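Local coordinates for protein putative hydrolase (Burkholderia cenocepacia, PDB 4X00) that probably hydrolyses ester bonds, as a putative aryl esterase with the alpha/beta hydrolase fold, at residues Ser119-Ala133 against Thr208-Leu222. Residues are numbered along the deposited sequence; the frame is centred on the assembly and turned at random.
Sequences SNYLAAYGDKGIAGA and TVEAAKGLSKAEVPL
Ser119 lays its CB against the CA of Ala211, while its hydroxyl turns to Tyr135 OH on the neighbouring strand. The next residue, Asn120, uses both ends of its amide on the backbone just ahead of helix 211-216: OD1 accepts from the N-cap residue, Glu210 N, at 2.8 Å and nearly straight (166°), and ND2 donates a hydrogen bond to Thr208 O at 2.9 Å. These two bonds fix the amide's rotation. The helices cross at 74° with axes only 7.2 Å apart, and backbone packs on backbone: Gly214 CA faces helix 119-125 and lies against Ser119 O and Ala123 N. Leu122 CB lies 3.5 Å from Gly214 O, and the methyl of Ala123 touches Glu210 CB and the extended aliphatic chain of Lys213. Beyond the helix, Asp127 holds its carboxylate between backbone N and carbonyl carbon (chi1 63°), which brings OD2 to two successive amides, Glu219 N at 2.7 Å, nearly in line with the C-O bond, and Val220 N at 2.9 Å, from above the carboxylate plane. Val220 packs its methyls against Asp127 and Gly132, with CG2 4.1 Å from Ile130 CD1. Ala133 N bonds to Pro221 O at 3.0 Å, opening the pairing of neighbouring parallel strands 132-136 and 222-227 in the central sheet. Helix 211-216, leading into the latter, crosses helix 113-125, which follows the probable nucleophile elbow, as fits an alpha/beta hydrolase fold.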
loop_
_atom_site.group_PDB
_atom_site.type_symbol
_atom_site.label_atom_id
_atom_site.label_comp_id
_atom_site.label_asym_id
_atom_site.label_seq_id
_atom_site.Cartn_x
_atom_site.Cartn_y
_atom_site.Cartn_z
ATOM N N SER A 119 -8.005 -2.229 -4.775
ATOM C CA SER A 119 -9.433 -2.197 -5.126
ATOM C C SER A 119 -9.631 -1.785 -6.577
ATOM O O SER A 119 -10.479 -2.352 -7.277
ATOM C CB SER A 119 -10.221 -1.234 -4.243
ATOM O OG SER A 119 -10.214 -1.714 -2.915
ATOM N N ASN A 120 -8.868 -0.786 -7.025
ATOM C CA ASN A 120 -9.000 -0.332 -8.403
ATOM C C ASN A 120 -8.501 -1.383 -9.397
ATOM O O ASN A 120 -9.090 -1.540 -10.476
ATOM C CB ASN A 120 -8.281 1.004 -8.585
ATOM C CG ASN A 120 -9.089 2.150 -8.049
ATOM O OD1 ASN A 120 -10.319 2.150 -8.175
ATOM N ND2 ASN A 120 -8.410 3.172 -7.495
ATOM N N TYR A 121 -7.468 -2.136 -9.018
ATOM C CA TYR A 121 -7.019 -3.254 -9.826
ATOM C C TYR A 121 -8.099 -4.336 -9.922
ATOM O O TYR A 121 -8.413 -4.817 -11.025
ATOM C CB TYR A 121 -5.709 -3.831 -9.249
ATOM C CG TYR A 121 -5.283 -5.096 -9.937
ATOM C CD1 TYR A 121 -4.557 -5.048 -11.128
ATOM C CD2 TYR A 121 -5.662 -6.339 -9.443
ATOM C CE1 TYR A 121 -4.179 -6.217 -11.784
ATOM C CE2 TYR A 121 -5.282 -7.502 -10.083
ATOM C CZ TYR A 121 -4.565 -7.446 -11.267
ATOM O OH TYR A 121 -4.205 -8.632 -11.893
ATOM N N LEU A 122 -8.683 -4.701 -8.780
ATOM C CA LEU A 122 -9.777 -5.678 -8.782
ATOM C C LEU A 122 -10.940 -5.193 -9.634
ATOM O O LEU A 122 -11.544 -5.976 -10.371
ATOM C CB LEU A 122 -10.247 -5.930 -7.357
ATOM C CG LEU A 122 -9.254 -6.732 -6.518
ATOM C CD1 LEU A 122 -9.736 -6.743 -5.071
ATOM C CD2 LEU A 122 -9.071 -8.180 -7.033
ATOM N N ALA A 123 -11.259 -3.904 -9.567
ATOM C CA ALA A 123 -12.408 -3.401 -10.334
ATOM C C ALA A 123 -12.163 -3.512 -11.833
ATOM O O ALA A 123 -13.059 -3.886 -12.606
ATOM C CB ALA A 123 -12.706 -1.956 -9.942
ATOM N N ALA A 124 -10.941 -3.195 -12.250
ATOM C CA ALA A 124 -10.642 -3.139 -13.681
ATOM C C ALA A 124 -10.284 -4.502 -14.283
ATOM O O ALA A 124 -10.610 -4.778 -15.449
ATOM C CB ALA A 124 -9.499 -2.147 -13.931
ATOM N N TYR A 125 -9.621 -5.349 -13.493
ATOM C CA TYR A 125 -9.013 -6.566 -14.030
ATOM C C TYR A 125 -9.601 -7.835 -13.432
ATOM O O TYR A 125 -9.368 -8.915 -13.958
ATOM C CB TYR A 125 -7.496 -6.553 -13.788
ATOM C CG TYR A 125 -6.774 -5.484 -14.579
ATOM C CD1 TYR A 125 -6.334 -5.736 -15.864
ATOM C CD2 TYR A 125 -6.523 -4.233 -14.034
ATOM C CE1 TYR A 125 -5.670 -4.757 -16.597
ATOM C CE2 TYR A 125 -5.864 -3.256 -14.761
ATOM C CZ TYR A 125 -5.439 -3.526 -16.039
ATOM O OH TYR A 125 -4.779 -2.544 -16.780
ATOM N N GLY A 126 -10.329 -7.707 -12.320
ATOM C CA GLY A 126 -10.784 -8.867 -11.575
ATOM C C GLY A 126 -9.631 -9.580 -10.905
ATOM O O GLY A 126 -8.512 -9.083 -10.889
ATOM N N ASP A 127 -9.888 -10.750 -10.336
ATOM C CA ASP A 127 -8.841 -11.421 -9.562
ATOM C C ASP A 127 -8.284 -12.710 -10.165
ATOM O O ASP A 127 -7.558 -13.436 -9.476
ATOM C CB ASP A 127 -9.326 -11.706 -8.140
ATOM C CG ASP A 127 -10.493 -12.657 -8.095
ATOM O OD1 ASP A 127 -10.834 -13.282 -9.129
ATOM O OD2 ASP A 127 -11.057 -12.779 -6.994
ATOM N N LYS A 128 -8.554 -12.975 -11.446
ATOM C CA LYS A 128 -8.109 -14.251 -12.004
ATOM C C LYS A 128 -6.591 -14.286 -12.146
ATOM O O LYS A 128 -5.998 -15.358 -12.238
ATOM C CB LYS A 128 -8.786 -14.536 -13.349
ATOM N N GLY A 129 -5.952 -13.112 -12.122
ATOM C CA GLY A 129 -4.500 -13.044 -12.207
ATOM C C GLY A 129 -3.750 -13.076 -10.878
ATOM O O GLY A 129 -2.529 -12.986 -10.860
ATOM N N ILE A 130 -4.466 -13.182 -9.762
ATOM C CA ILE A 130 -3.801 -13.154 -8.473
ATOM C C ILE A 130 -4.294 -14.316 -7.607
ATOM O O ILE A 130 -5.286 -14.946 -7.933
ATOM C CB ILE A 130 -4.026 -11.790 -7.739
ATOM C CG1 ILE A 130 -5.502 -11.584 -7.349
ATOM C CG2 ILE A 130 -3.485 -10.634 -8.595
ATOM C CD1 ILE A 130 -5.740 -10.414 -6.378
ATOM N N ALA A 131 -3.603 -14.567 -6.497
ATOM C CA ALA A 131 -3.957 -15.658 -5.600
ATOM C C ALA A 131 -4.696 -15.181 -4.356
ATOM O O ALA A 131 -5.315 -15.984 -3.672
ATOM C CB ALA A 131 -2.698 -16.434 -5.190
ATOM N N GLY A 132 -4.637 -13.890 -4.055
ATOM C CA GLY A 132 -5.228 -13.353 -2.850
ATOM C C GLY A 132 -4.708 -11.942 -2.615
ATOM O O GLY A 132 -3.777 -11.499 -3.307
ATOM N N ALA A 133 -5.262 -11.253 -1.618
ATOM C CA ALA A 133 -4.774 -9.924 -1.289
ATOM C C ALA A 133 -4.890 -9.676 0.193
ATOM O O ALA A 133 -5.864 -10.094 0.821
ATOM C CB ALA A 133 -5.548 -8.857 -2.070
ATOM N N THR A 208 -10.098 8.421 -7.733
ATOM C CA THR A 208 -11.255 7.552 -7.695
ATOM C C THR A 208 -10.876 6.200 -7.076
ATOM O O THR A 208 -9.759 5.714 -7.273
ATOM C CB THR A 208 -11.844 7.355 -9.104
ATOM O OG1 THR A 208 -10.825 6.890 -9.992
ATOM C CG2 THR A 208 -12.385 8.685 -9.643
ATOM N N VAL A 209 -11.790 5.632 -6.292
ATOM C CA VAL A 209 -11.557 4.320 -5.673
ATOM C C VAL A 209 -12.801 3.464 -5.858
ATOM O O VAL A 209 -13.855 3.748 -5.279
ATOM C CB VAL A 209 -11.232 4.426 -4.167
ATOM C CG1 VAL A 209 -10.900 3.036 -3.588
ATOM C CG2 VAL A 209 -10.059 5.368 -3.940
ATOM N N GLU A 210 -12.690 2.413 -6.663
ATOM C CA GLU A 210 -13.842 1.552 -6.922
ATOM C C GLU A 210 -13.861 0.380 -5.952
ATOM O O GLU A 210 -13.775 -0.789 -6.346
ATOM C CB GLU A 210 -13.821 1.069 -8.360
ATOM C CG GLU A 210 -13.900 2.244 -9.330
ATOM C CD GLU A 210 -14.089 1.814 -10.760
ATOM O OE1 GLU A 210 -13.192 2.092 -11.585
ATOM O OE2 GLU A 210 -15.134 1.214 -11.061
ATOM N N ALA A 211 -13.965 0.702 -4.667
ATOM C CA ALA A 211 -13.954 -0.331 -3.638
ATOM C C ALA A 211 -15.174 -1.243 -3.743
ATOM O O ALA A 211 -15.058 -2.453 -3.602
ATOM C CB ALA A 211 -13.882 0.303 -2.275
ATOM N N ALA A 212 -16.356 -0.678 -3.958
ATOM C CA ALA A 212 -17.557 -1.493 -3.986
ATOM C C ALA A 212 -17.473 -2.519 -5.099
ATOM O O ALA A 212 -17.707 -3.720 -4.882
ATOM C CB ALA A 212 -18.766 -0.622 -4.155
ATOM N N LYS A 213 -17.094 -2.067 -6.287
ATOM C CA LYS A 213 -16.975 -2.987 -7.411
ATOM C C LYS A 213 -15.828 -3.996 -7.208
ATOM O O LYS A 213 -16.018 -5.193 -7.382
ATOM C CB LYS A 213 -16.780 -2.199 -8.707
ATOM C CG LYS A 213 -16.682 -3.051 -9.959
ATOM C CD LYS A 213 -16.480 -2.207 -11.210
ATOM C CE LYS A 213 -16.354 -3.105 -12.440
ATOM N NZ LYS A 213 -15.962 -2.333 -13.641
ATOM N N GLY A 214 -14.637 -3.533 -6.841
ATOM C CA GLY A 214 -13.512 -4.450 -6.775
ATOM C C GLY A 214 -13.637 -5.464 -5.648
ATOM O O GLY A 214 -13.344 -6.643 -5.830
ATOM N N LEU A 215 -14.020 -4.992 -4.461
ATOM C CA LEU A 215 -14.124 -5.901 -3.325
ATOM C C LEU A 215 -15.278 -6.861 -3.478
ATOM O O LEU A 215 -15.143 -8.054 -3.169
ATOM C CB LEU A 215 -14.290 -5.117 -2.014
ATOM C CG LEU A 215 -13.047 -4.371 -1.556
ATOM C CD1 LEU A 215 -13.380 -3.492 -0.351
ATOM C CD2 LEU A 215 -11.923 -5.347 -1.220
ATOM N N SER A 216 -16.428 -6.373 -3.928
ATOM C CA SER A 216 -17.607 -7.221 -3.852
ATOM C C SER A 216 -17.494 -8.368 -4.834
ATOM O O SER A 216 -18.040 -9.434 -4.577
ATOM C CB SER A 216 -18.881 -6.427 -4.099
ATOM O OG SER A 216 -18.992 -6.098 -5.459
ATOM N N LYS A 217 -16.758 -8.171 -5.918
ATOM C CA LYS A 217 -16.633 -9.227 -6.918
ATOM C C LYS A 217 -15.509 -10.230 -6.669
ATOM O O LYS A 217 -15.388 -11.208 -7.407
ATOM C CB LYS A 217 -16.425 -8.615 -8.317
ATOM C CG LYS A 217 -17.677 -8.151 -9.027
ATOM C CD LYS A 217 -18.334 -6.966 -8.368
ATOM C CE LYS A 217 -18.509 -5.834 -9.346
ATOM N NZ LYS A 217 -19.061 -6.282 -10.669
ATOM N N ALA A 218 -14.675 -10.001 -5.659
ATOM C CA ALA A 218 -13.505 -10.854 -5.485
ATOM C C ALA A 218 -13.888 -12.239 -4.973
ATOM O O ALA A 218 -14.753 -12.355 -4.089
ATOM C CB ALA A 218 -12.508 -10.195 -4.532
ATOM N N GLU A 219 -13.220 -13.272 -5.502
ATOM C CA GLU A 219 -13.360 -14.650 -4.998
ATOM C C GLU A 219 -12.108 -15.141 -4.309
ATOM O O GLU A 219 -12.147 -16.070 -3.493
ATOM C CB GLU A 219 -13.695 -15.626 -6.130
ATOM C CG GLU A 219 -15.123 -15.579 -6.541
ATOM C CD GLU A 219 -16.022 -16.026 -5.427
ATOM O OE1 GLU A 219 -15.864 -17.189 -4.963
ATOM O OE2 GLU A 219 -16.883 -15.228 -5.015
ATOM N N VAL A 220 -10.968 -14.572 -4.655
ATOM C CA VAL A 220 -9.735 -14.987 -3.980
ATOM C C VAL A 220 -9.812 -14.586 -2.526
ATOM O O VAL A 220 -10.566 -13.680 -2.153
ATOM C CB VAL A 220 -8.458 -14.380 -4.612
ATOM C CG1 VAL A 220 -8.321 -14.880 -6.050
ATOM C CG2 VAL A 220 -8.484 -12.853 -4.539
ATOM N N PRO A 221 -9.014 -15.243 -1.683
ATOM C CA PRO A 221 -9.043 -14.836 -0.283
ATOM C C PRO A 221 -8.554 -13.401 -0.078
ATOM O O PRO A 221 -7.595 -12.934 -0.718
ATOM C CB PRO A 221 -8.092 -15.833 0.395
ATOM C CG PRO A 221 -7.986 -16.997 -0.539
ATOM C CD PRO A 221 -8.125 -16.392 -1.920
ATOM N N LEU A 222 -9.220 -12.732 0.849
ATOM C CA LEU A 222 -8.890 -11.380 1.245
ATOM C C LEU A 222 -8.715 -11.331 2.760
ATOM O O LEU A 222 -9.582 -11.802 3.520
ATOM C CB LEU A 222 -9.984 -10.402 0.827
ATOM C CG LEU A 222 -10.248 -10.281 -0.666
ATOM C CD1 LEU A 222 -11.456 -9.392 -0.900
ATOM C CD2 LEU A 222 -9.017 -9.727 -1.373
HETATM O O HOH W 1 -10.780 4.227 -10.072
HETATM O O HOH W 2 -13.086 -8.137 -8.220
HETATM O O HOH W 3 -12.880 -10.498 -9.527
#